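Local coordinates for protein glycoside hydrolase, GH17 family (Formosa sp. Hel1_33_131, PDB 6FCG) that probably hydrolyses internal beta-1,3-glucosidic bonds of the algal storage glucan laminarin, at residues 347-352 and 370-375; 52-57 and 73-78; 231-236 and 297-302. All blocks are in the same frame, centred on the assembly; numbering follows the deposited sequence.

Contact 1: 347-352 and 370-375; sequences CFYFEA and FGLFTV
Segment 347-352 runs between strands 50-53 and 301-305 and probably helps to close the TIM barrel. Its backbone is bonded to Ser-53 and Ile-303. Segment 370-375 packs beside its end. Phe-370, Ala-352 and Leu-372 bury the most surface.

Phe-370 points its CB at the ring edge of Phe-350, 3.5 Å from Phe-350 CD2. The rings form an offset edge-to-face pair, the edge of Phe-350 toward the face of Phe-370, with planes at 72°. Phe-350 has CG anti to the backbone N, and Glu-351 CB lies over the centre of one of its faces. The peptide bond joining Phe-350 to Glu-351 is cis. Glu-351 N then donates to Phe-370 O at 2.9 Å, from above the carbonyl plane.

Ala-352 contributes mainly its carbonyl. Ala-352 O accepts from Leu-372 N, above the plane, and from Phe-373 N, in the plane at 3.1 Å. Leu-372 N also makes a weak bond to Glu-351 O. Leu-372 CD2 lies 3.8 Å from Tyr-349 CE2, the two side chains crossing obliquely. One water bridges the Glu-351 carboxylate and the Phe-370 backbone: it donates to Glu-351 OE2 and accepts from Phe-370 N at 2.9 Å.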
loop_
_atom_site.group_PDB
_atom_site.type_symbol
_atom_site.label_atom_id
_atom_site.label_comp_id
_atom_site.label_asym_id
_atom_site.label_seq_id
_atom_site.Cartn_x
_atom_site.Cartn_y
_atom_site.Cartn_z
ATOM N N CYS A 347 -10.826 -34.350 -22.959
ATOM C CA CYS A 347 -10.190 -33.289 -22.245
ATOM C C CYS A 347 -8.790 -33.734 -21.836
ATOM O O CYS A 347 -8.646 -34.565 -20.940
ATOM C CB CYS A 347 -10.988 -32.898 -20.998
ATOM S SG CYS A 347 -10.153 -31.556 -20.112
ATOM N N PHE A 348 -7.773 -33.130 -22.453
ATOM C CA PHE A 348 -6.387 -33.406 -22.114
ATOM C C PHE A 348 -6.063 -32.540 -20.913
ATOM O O PHE A 348 -5.413 -31.515 -21.033
ATOM C CB PHE A 348 -5.483 -33.111 -23.304
ATOM C CG PHE A 348 -5.653 -34.087 -24.457
ATOM C CD1 PHE A 348 -6.702 -33.957 -25.361
ATOM C CD2 PHE A 348 -4.769 -35.145 -24.622
ATOM C CE1 PHE A 348 -6.851 -34.863 -26.389
ATOM C CE2 PHE A 348 -4.910 -36.035 -25.654
ATOM C CZ PHE A 348 -5.951 -35.897 -26.549
ATOM N N TYR A 349 -6.498 -32.974 -19.734
ATOM C CA TYR A 349 -6.515 -32.124 -18.573
ATOM C C TYR A 349 -5.061 -31.811 -18.177
ATOM O O TYR A 349 -4.170 -32.688 -18.253
ATOM C CB TYR A 349 -7.310 -32.790 -17.426
ATOM C CG TYR A 349 -7.327 -31.930 -16.167
ATOM C CD1 TYR A 349 -8.285 -30.988 -15.990
ATOM C CD2 TYR A 349 -6.365 -32.082 -15.183
ATOM C CE1 TYR A 349 -8.300 -30.192 -14.880
ATOM C CE2 TYR A 349 -6.361 -31.286 -14.071
ATOM C CZ TYR A 349 -7.352 -30.350 -13.924
ATOM O OH TYR A 349 -7.386 -29.550 -12.809
ATOM N N PHE A 350 -4.824 -30.578 -17.742
ATOM C CA PHE A 350 -3.491 -30.151 -17.341
ATOM C C PHE A 350 -3.327 -30.167 -15.812
ATOM O O PHE A 350 -3.957 -29.339 -15.107
ATOM C CB PHE A 350 -3.178 -28.765 -17.889
ATOM C CG PHE A 350 -1.723 -28.509 -17.976
ATOM C CD1 PHE A 350 -1.020 -28.929 -19.082
ATOM C CD2 PHE A 350 -1.032 -27.957 -16.916
ATOM C CE1 PHE A 350 0.353 -28.784 -19.161
ATOM C CE2 PHE A 350 0.352 -27.804 -16.985
ATOM C CZ PHE A 350 1.046 -28.227 -18.120
ATOM N N GLU A 351 -2.529 -31.082 -15.240
ATOM C CA GLU A 351 -1.671 -32.062 -15.934
ATOM C C GLU A 351 -1.533 -33.322 -15.049
ATOM O O GLU A 351 -2.042 -33.352 -13.922
ATOM C CB GLU A 351 -0.310 -31.466 -16.374
ATOM C CG GLU A 351 0.747 -31.306 -15.303
ATOM C CD GLU A 351 2.106 -30.817 -15.743
ATOM O OE1 GLU A 351 2.835 -31.483 -16.507
ATOM O OE2 GLU A 351 2.446 -29.746 -15.218
ATOM N N ALA A 352 -0.852 -34.346 -15.536
ATOM C CA ALA A 352 -0.694 -35.571 -14.748
ATOM C C ALA A 352 0.118 -35.349 -13.477
ATOM O O ALA A 352 -0.386 -35.594 -12.371
ATOM C CB ALA A 352 -0.079 -36.681 -15.574
ATOM N N PHE A 370 0.315 -27.854 -11.249
ATOM C CA PHE A 370 -0.878 -28.266 -11.987
ATOM C C PHE A 370 -1.179 -29.786 -11.968
ATOM O O PHE A 370 -2.208 -30.206 -12.476
ATOM C CB PHE A 370 -0.801 -27.757 -13.417
ATOM C CG PHE A 370 -1.231 -26.342 -13.564
ATOM C CD1 PHE A 370 -2.578 -26.037 -13.745
ATOM C CD2 PHE A 370 -0.300 -25.322 -13.555
ATOM C CE1 PHE A 370 -2.982 -24.740 -13.896
ATOM C CE2 PHE A 370 -0.703 -24.007 -13.710
ATOM C CZ PHE A 370 -2.039 -23.720 -13.885
ATOM N N GLY A 371 -0.298 -30.584 -11.370
ATOM C CA GLY A 371 -0.463 -32.013 -11.329
ATOM C C GLY A 371 -1.667 -32.490 -10.559
ATOM O O GLY A 371 -2.199 -31.775 -9.712
ATOM N N LEU A 372 -2.117 -33.704 -10.900
ATOM C CA LEU A 372 -2.986 -34.491 -10.026
ATOM C C LEU A 372 -2.126 -35.174 -8.969
ATOM O O LEU A 372 -2.604 -35.513 -7.878
ATOM C CB LEU A 372 -3.766 -35.511 -10.821
ATOM C CG LEU A 372 -4.577 -34.985 -11.987
ATOM C CD1 LEU A 372 -5.150 -36.153 -12.762
ATOM C CD2 LEU A 372 -5.684 -34.051 -11.544
ATOM N N PHE A 373 -0.859 -35.397 -9.296
ATOM C CA PHE A 373 0.132 -35.934 -8.354
ATOM C C PHE A 373 1.213 -34.896 -8.122
ATOM O O PHE A 373 1.470 -34.040 -9.003
ATOM C CB PHE A 373 0.848 -37.183 -8.929
ATOM C CG PHE A 373 -0.053 -38.333 -9.259
ATOM C CD1 PHE A 373 -0.644 -38.449 -10.495
ATOM C CD2 PHE A 373 -0.282 -39.338 -8.317
ATOM C CE1 PHE A 373 -1.471 -39.509 -10.779
ATOM C CE2 PHE A 373 -1.120 -40.405 -8.606
ATOM C CZ PHE A 373 -1.702 -40.494 -9.844
ATOM N N THR A 374 1.920 -35.055 -6.995
ATOM C CA THR A 374 3.076 -34.211 -6.655
ATOM C C THR A 374 4.260 -34.759 -7.426
ATOM O O THR A 374 4.178 -35.839 -7.992
ATOM C CB THR A 374 3.412 -34.116 -5.142
ATOM O OG1 THR A 374 4.054 -35.309 -4.653
ATOM C CG2 THR A 374 2.207 -33.775 -4.292
ATOM N N VAL A 375 5.366 -34.032 -7.449
ATOM C CA VAL A 375 6.561 -34.532 -8.154
ATOM C C VAL A 375 7.017 -35.895 -7.542
ATOM O O VAL A 375 7.432 -36.784 -8.257
ATOM C CB VAL A 375 7.691 -33.474 -8.299
ATOM C CG1 VAL A 375 8.306 -33.149 -6.960
ATOM C CG2 VAL A 375 8.774 -33.961 -9.242
HETATM O O HOH W 1 2.753 -28.397 -12.767
#

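Contact 2: 52-57 and 73-78; sequences ISYGGY and EDMKIL
This contact lies within the first beta-alpha-beta unit of the barrel, formed by strand 50-53, helix 68-80 and strand 83-87. It joins the end of the first strand, and the turn after it, to the inner side of the helix.

Tyr-54 carries the contact. Its CG is anti to the backbone N, chi1 174°, and the ring reaches across to the helix. Asp-74, Met-75 and Leu-78 receive it. Tyr-54 OH donates a hydrogen bond to Asp-74 OD2 at 2.4 Å. OD2 uses its anti lone pair, the one away from OD1. Asp-74 CG lies in the plane of the ring at its edge, and the carboxylate plane is turned 76° from the ring. The other oxygen, OD1, forms salt bridges with Arg-58 and Arg-397. The buried carboxylate is thus held at both oxygens, and the two arginines would favour its charged form.

Met-75 bends at chi2 and chi3, so that its CE comes over one face of the Tyr-54 ring. Met-75 CE stands 3.8 Å from the centroid of the Tyr-54 ring, a CH-pi contact offset toward the rim. The sulfur lies farther off and obliquely, in a Met-aromatic contact. Leu-78 CD1 touches Tyr-54 CD1 at 3.9 Å and Ile-52 CG2 at 4.2 Å, so one methyl spans both residues.

Gly-56 passes close by, with Gly-56 CA 3.6 Å from Asp-74 OD2. Ile-103 and Leu-106 of helix 95-109 also touch Met-75. Such apolar packing of a helix on its preceding strand is typical of the right-handed beta-alpha-beta crossover of TIM barrels.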
loop_
_atom_site.group_PDB
_atom_site.type_symbol
_atom_site.label_atom_id
_atom_site.label_comp_id
_atom_site.label_asym_id
_atom_site.label_seq_id
_atom_site.Cartn_x
_atom_site.Cartn_y
_atom_site.Cartn_z
ATOM N N ILE A 52 -5.274 -36.822 -20.954
ATOM C CA ILE A 52 -4.511 -36.000 -20.028
ATOM C C ILE A 52 -3.367 -35.308 -20.767
ATOM O O ILE A 52 -2.805 -35.878 -21.697
ATOM C CB ILE A 52 -3.968 -36.862 -18.857
ATOM C CG1 ILE A 52 -3.567 -36.022 -17.651
ATOM C CG2 ILE A 52 -2.772 -37.712 -19.255
ATOM C CD1 ILE A 52 -4.118 -36.555 -16.345
ATOM N N SER A 53 -2.978 -34.120 -20.316
ATOM C CA SER A 53 -1.695 -33.530 -20.714
ATOM C C SER A 53 -0.562 -34.124 -19.849
ATOM O O SER A 53 -0.724 -34.262 -18.608
ATOM C CB SER A 53 -1.739 -32.008 -20.605
ATOM O OG SER A 53 -2.583 -31.468 -21.603
ATOM N N TYR A 54 0.568 -34.479 -20.470
ATOM C CA TYR A 54 1.645 -35.180 -19.749
ATOM C C TYR A 54 3.059 -34.677 -20.017
ATOM O O TYR A 54 3.469 -34.430 -21.153
ATOM C CB TYR A 54 1.592 -36.693 -20.007
ATOM C CG TYR A 54 2.768 -37.446 -19.410
ATOM C CD1 TYR A 54 2.794 -37.775 -18.078
ATOM C CD2 TYR A 54 3.890 -37.760 -20.175
ATOM C CE1 TYR A 54 3.884 -38.430 -17.512
ATOM C CE2 TYR A 54 4.982 -38.410 -19.627
ATOM C CZ TYR A 54 4.974 -38.734 -18.295
ATOM O OH TYR A 54 6.056 -39.399 -17.777
ATOM N N GLY A 55 3.793 -34.536 -18.919
ATOM C CA GLY A 55 5.224 -34.400 -18.929
ATOM C C GLY A 55 5.760 -35.192 -17.757
ATOM O O GLY A 55 5.145 -35.235 -16.676
ATOM N N GLY A 56 6.956 -35.745 -17.927
ATOM C CA GLY A 56 7.572 -36.687 -16.992
ATOM C C GLY A 56 8.849 -36.177 -16.349
ATOM O O GLY A 56 9.523 -36.908 -15.639
ATOM N N TYR A 57 9.175 -34.925 -16.612
ATOM C CA TYR A 57 10.335 -34.269 -16.037
ATOM C C TYR A 57 10.147 -34.171 -14.543
ATOM O O TYR A 57 9.045 -33.863 -14.072
ATOM C CB TYR A 57 10.485 -32.864 -16.606
ATOM C CG TYR A 57 10.824 -32.789 -18.077
ATOM C CD1 TYR A 57 12.133 -32.944 -18.526
ATOM C CD2 TYR A 57 9.839 -32.546 -19.028
ATOM C CE1 TYR A 57 12.447 -32.845 -19.883
ATOM C CE2 TYR A 57 10.144 -32.462 -20.375
ATOM C CZ TYR A 57 11.441 -32.616 -20.797
ATOM O OH TYR A 57 11.748 -32.481 -22.115
ATOM N N GLU A 73 7.268 -45.958 -15.252
ATOM C CA GLU A 73 6.620 -45.731 -13.960
ATOM C C GLU A 73 5.351 -44.864 -14.129
ATOM O O GLU A 73 4.266 -45.252 -13.692
ATOM C CB GLU A 73 7.591 -45.090 -12.967
ATOM C CG GLU A 73 8.693 -46.003 -12.440
ATOM C CD GLU A 73 9.722 -45.306 -11.545
ATOM O OE1 GLU A 73 9.964 -44.085 -11.691
ATOM O OE2 GLU A 73 10.287 -45.977 -10.650
ATOM N N ASP A 74 5.483 -43.736 -14.835
ATOM C CA ASP A 74 4.355 -42.812 -15.055
ATOM C C ASP A 74 3.248 -43.433 -15.864
ATOM O O ASP A 74 2.065 -43.305 -15.540
ATOM C CB ASP A 74 4.817 -41.523 -15.753
ATOM C CG ASP A 74 5.730 -40.687 -14.898
ATOM O OD1 ASP A 74 5.940 -41.042 -13.718
ATOM O OD2 ASP A 74 6.291 -39.677 -15.381
ATOM N N MET A 75 3.638 -44.105 -16.932
ATOM C CA MET A 75 2.670 -44.750 -17.790
ATOM C C MET A 75 1.852 -45.766 -17.018
ATOM O O MET A 75 0.634 -45.837 -17.214
ATOM C CB MET A 75 3.350 -45.429 -18.981
ATOM C CG MET A 75 4.035 -44.528 -19.998
ATOM S SD MET A 75 3.060 -43.201 -20.704
ATOM C CE MET A 75 3.508 -41.824 -19.615
ATOM N N LYS A 76 2.506 -46.549 -16.154
ATOM C CA LYS A 76 1.788 -47.554 -15.371
ATOM C C LYS A 76 0.772 -46.884 -14.448
ATOM O O LYS A 76 -0.380 -47.324 -14.393
ATOM C CB LYS A 76 2.724 -48.466 -14.578
ATOM C CG LYS A 76 3.628 -49.361 -15.428
ATOM C CD LYS A 76 4.138 -50.590 -14.675
ATOM C CE LYS A 76 5.453 -51.145 -15.211
ATOM N NZ LYS A 76 6.586 -51.087 -14.262
ATOM N N ILE A 77 1.193 -45.808 -13.771
ATOM C CA ILE A 77 0.318 -45.008 -12.916
ATOM C C ILE A 77 -0.895 -44.439 -13.673
ATOM O O ILE A 77 -2.046 -44.513 -13.192
ATOM C CB ILE A 77 1.094 -43.854 -12.244
ATOM C CG1 ILE A 77 2.078 -44.392 -11.229
ATOM C CG2 ILE A 77 0.147 -42.859 -11.555
ATOM C CD1 ILE A 77 3.221 -43.460 -10.934
ATOM N N LEU A 78 -0.658 -43.850 -14.833
ATOM C CA LEU A 78 -1.750 -43.261 -15.589
ATOM C C LEU A 78 -2.693 -44.321 -16.081
ATOM O O LEU A 78 -3.915 -44.113 -16.120
ATOM C CB LEU A 78 -1.210 -42.436 -16.770
ATOM C CG LEU A 78 -0.376 -41.206 -16.412
ATOM C CD1 LEU A 78 0.015 -40.476 -17.681
ATOM C CD2 LEU A 78 -1.130 -40.277 -15.479
#

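Contact 3: 231-236 and 297-302; sequences LIEAVD and INKPIH
On the outer part of the TIM barrel, the end of helix 226-234 meets the loop that leads into strand 301-305. Strand 238-241, which follows the helix, is the neighbour of strand 301-305 in the parallel sheet. The contact therefore ties the approaches to two adjacent strands together.

Lys-299 is the main donor. Its chain bends at chi2 and chi4, which brings NZ in against the backbone carbonyls where the helix finishes. Lys-299 NZ donates to Ile-232 O at 3.0 Å, in the carbonyl plane and on a lone pair. Lys-299 NZ also donates to Val-235 O at 2.8 Å, nearly along the C=O axis, with a C=O to donor angle of 164°. Val-235 is the first residue to leave helical geometry, so the ammonium joins a carbonyl of the last helical turn to one just past it. The negative end of the helix dipole would favour the charged lysine. The carboxylate of Glu-233 may add to this, but only at long range: Glu-233 OE1 is 4.3 Å from Lys-299 NZ, beyond a salt bridge.

The aliphatic part of the lysine packs too. Lys-299 CD lies 3.6 Å from Asp-236 O, and Pro-300 CD approaches the same oxygen at 3.5 Å. The carboxylate of Asp-236 is occupied elsewhere. Its OD2 forms a salt bridge with Lys-196 and accepts from Ile-207 N and Gln-193 NE2. Gln-193 NE2 also donates to Ala-234 O.

Apolar contact comes from Ile-297, which points toward the helix. Glu-233, bent at chi2, crosses Ile-297 obliquely, with Glu-233 OE2 3.7 Å from Ile-297 CG1. On the more buried side, Ile-232 CG2 meets Ile-297 CG2 at 4.0 Å.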
loop_
_atom_site.group_PDB
_atom_site.type_symbol
_atom_site.label_atom_id
_atom_site.label_comp_id
_atom_site.label_asym_id
_atom_site.label_seq_id
_atom_site.Cartn_x
_atom_site.Cartn_y
_atom_site.Cartn_z
ATOM N N LEU A 231 -7.710 -22.497 -42.020
ATOM C CA LEU A 231 -7.177 -23.415 -41.032
ATOM C C LEU A 231 -8.261 -24.275 -40.408
ATOM O O LEU A 231 -8.085 -25.477 -40.238
ATOM C CB LEU A 231 -6.447 -22.651 -39.924
ATOM C CG LEU A 231 -5.876 -23.513 -38.792
ATOM C CD1 LEU A 231 -4.801 -24.455 -39.306
ATOM C CD2 LEU A 231 -5.307 -22.623 -37.715
ATOM N N ILE A 232 -9.383 -23.654 -40.068
ATOM C CA ILE A 232 -10.537 -24.383 -39.550
ATOM C C ILE A 232 -11.041 -25.426 -40.557
ATOM O O ILE A 232 -11.453 -26.498 -40.131
ATOM C CB ILE A 232 -11.668 -23.435 -39.124
ATOM C CG1 ILE A 232 -11.243 -22.657 -37.878
ATOM C CG2 ILE A 232 -12.949 -24.195 -38.822
ATOM C CD1 ILE A 232 -11.995 -21.367 -37.667
ATOM N N GLU A 233 -11.007 -25.116 -41.864
ATOM C CA GLU A 233 -11.290 -26.106 -42.932
ATOM C C GLU A 233 -10.264 -27.216 -42.994
ATOM O O GLU A 233 -10.627 -28.343 -43.196
ATOM C CB GLU A 233 -11.376 -25.483 -44.370
ATOM C CG GLU A 233 -12.741 -24.776 -44.729
ATOM C CD GLU A 233 -13.974 -25.686 -44.856
ATOM O OE1 GLU A 233 -13.997 -26.837 -44.401
ATOM O OE2 GLU A 233 -15.008 -25.199 -45.359
ATOM N N ALA A 234 -8.985 -26.894 -42.854
ATOM C CA ALA A 234 -7.915 -27.870 -43.078
ATOM C C ALA A 234 -7.752 -28.893 -41.967
ATOM O O ALA A 234 -7.420 -30.038 -42.256
ATOM C CB ALA A 234 -6.593 -27.161 -43.315
ATOM N N VAL A 235 -7.977 -28.508 -40.709
ATOM C CA VAL A 235 -7.785 -29.444 -39.571
ATOM C C VAL A 235 -8.860 -30.523 -39.519
ATOM O O VAL A 235 -9.950 -30.335 -40.045
ATOM C CB VAL A 235 -7.732 -28.736 -38.180
ATOM C CG1 VAL A 235 -6.535 -27.819 -38.104
ATOM C CG2 VAL A 235 -9.012 -27.991 -37.843
ATOM N N ASP A 236 -8.547 -31.658 -38.912
ATOM C CA ASP A 236 -9.564 -32.706 -38.711
ATOM C C ASP A 236 -10.457 -32.357 -37.536
ATOM O O ASP A 236 -11.645 -32.693 -37.549
ATOM C CB ASP A 236 -8.919 -34.070 -38.535
ATOM C CG ASP A 236 -8.237 -34.554 -39.806
ATOM O OD1 ASP A 236 -8.949 -34.890 -40.763
ATOM O OD2 ASP A 236 -6.973 -34.627 -39.851
ATOM N N ILE A 297 -19.198 -24.305 -41.151
ATOM C CA ILE A 297 -18.246 -25.409 -41.052
ATOM C C ILE A 297 -18.628 -26.273 -39.856
ATOM O O ILE A 297 -18.915 -25.770 -38.765
ATOM C CB ILE A 297 -16.800 -24.907 -40.920
ATOM C CG1 ILE A 297 -16.441 -24.077 -42.154
ATOM C CG2 ILE A 297 -15.827 -26.086 -40.778
ATOM C CD1 ILE A 297 -15.099 -23.382 -42.113
ATOM N N ASN A 298 -18.651 -27.582 -40.076
ATOM C CA ASN A 298 -18.930 -28.537 -39.004
ATOM C C ASN A 298 -17.688 -29.351 -38.699
ATOM O O ASN A 298 -17.214 -30.089 -39.545
ATOM C CB ASN A 298 -20.065 -29.458 -39.406
ATOM C CG ASN A 298 -20.542 -30.307 -38.246
ATOM O OD1 ASN A 298 -20.716 -29.814 -37.124
ATOM N ND2 ASN A 298 -20.768 -31.586 -38.507
ATOM N N LYS A 299 -17.093 -29.118 -37.542
ATOM C CA LYS A 299 -15.908 -29.864 -37.106
ATOM C C LYS A 299 -16.089 -30.208 -35.652
ATOM O O LYS A 299 -16.670 -29.428 -34.910
ATOM C CB LYS A 299 -14.637 -29.030 -37.233
ATOM C CG LYS A 299 -14.221 -28.790 -38.648
ATOM C CD LYS A 299 -13.146 -29.748 -39.082
ATOM C CE LYS A 299 -13.165 -29.894 -40.595
ATOM N NZ LYS A 299 -12.127 -29.191 -41.354
ATOM N N PRO A 300 -15.555 -31.354 -35.226
ATOM C CA PRO A 300 -15.523 -31.595 -33.793
ATOM C C PRO A 300 -14.609 -30.593 -33.047
ATOM O O PRO A 300 -13.613 -30.105 -33.590
ATOM C CB PRO A 300 -14.976 -33.024 -33.678
ATOM C CG PRO A 300 -14.869 -33.540 -35.075
ATOM C CD PRO A 300 -14.779 -32.356 -35.966
ATOM N N ILE A 301 -14.973 -30.316 -31.800
ATOM C CA ILE A 301 -14.152 -29.559 -30.889
ATOM C C ILE A 301 -13.836 -30.473 -29.713
ATOM O O ILE A 301 -14.738 -31.133 -29.158
ATOM C CB ILE A 301 -14.883 -28.298 -30.405
ATOM C CG1 ILE A 301 -15.096 -27.356 -31.590
ATOM C CG2 ILE A 301 -14.065 -27.592 -29.331
ATOM C CD1 ILE A 301 -16.139 -26.308 -31.343
ATOM N N HIS A 302 -12.557 -30.478 -29.329
ATOM C CA HIS A 302 -12.088 -31.132 -28.090
ATOM C C HIS A 302 -11.283 -30.171 -27.229
ATOM O O HIS A 302 -10.707 -29.209 -27.723
ATOM C CB HIS A 302 -11.308 -32.386 -28.442
ATOM C CG HIS A 302 -12.154 -33.406 -29.140
ATOM N ND1 HIS A 302 -13.159 -34.073 -28.485
ATOM C CD2 HIS A 302 -12.234 -33.793 -30.434
ATOM C CE1 HIS A 302 -13.798 -34.861 -29.326
ATOM N NE2 HIS A 302 -13.253 -34.712 -30.518
#

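In the fold
Contacts 1 and 2 are buried and adjoin, their centres about 9 Å apart. Strand 50-53 links them: Ser-53 N and OG probably bond to Tyr-349 O and Phe-348 O. Helix 68-80 adds to this where Ile-77 packs on Phe-373. Contact 3 is only partly buried, with its centre about 27 Å from that of contact 1 and 28 Å from that of contact 2. Contacts 2 and 3 reach the same parallel sheet, at its first strand and at its last. Their chemistry differs. Contact 1 relies on backbone bonds and aromatic rings, contact 2 on one tyrosine between polar and apolar helix residues, and contact 3 on a lysine at a helix end.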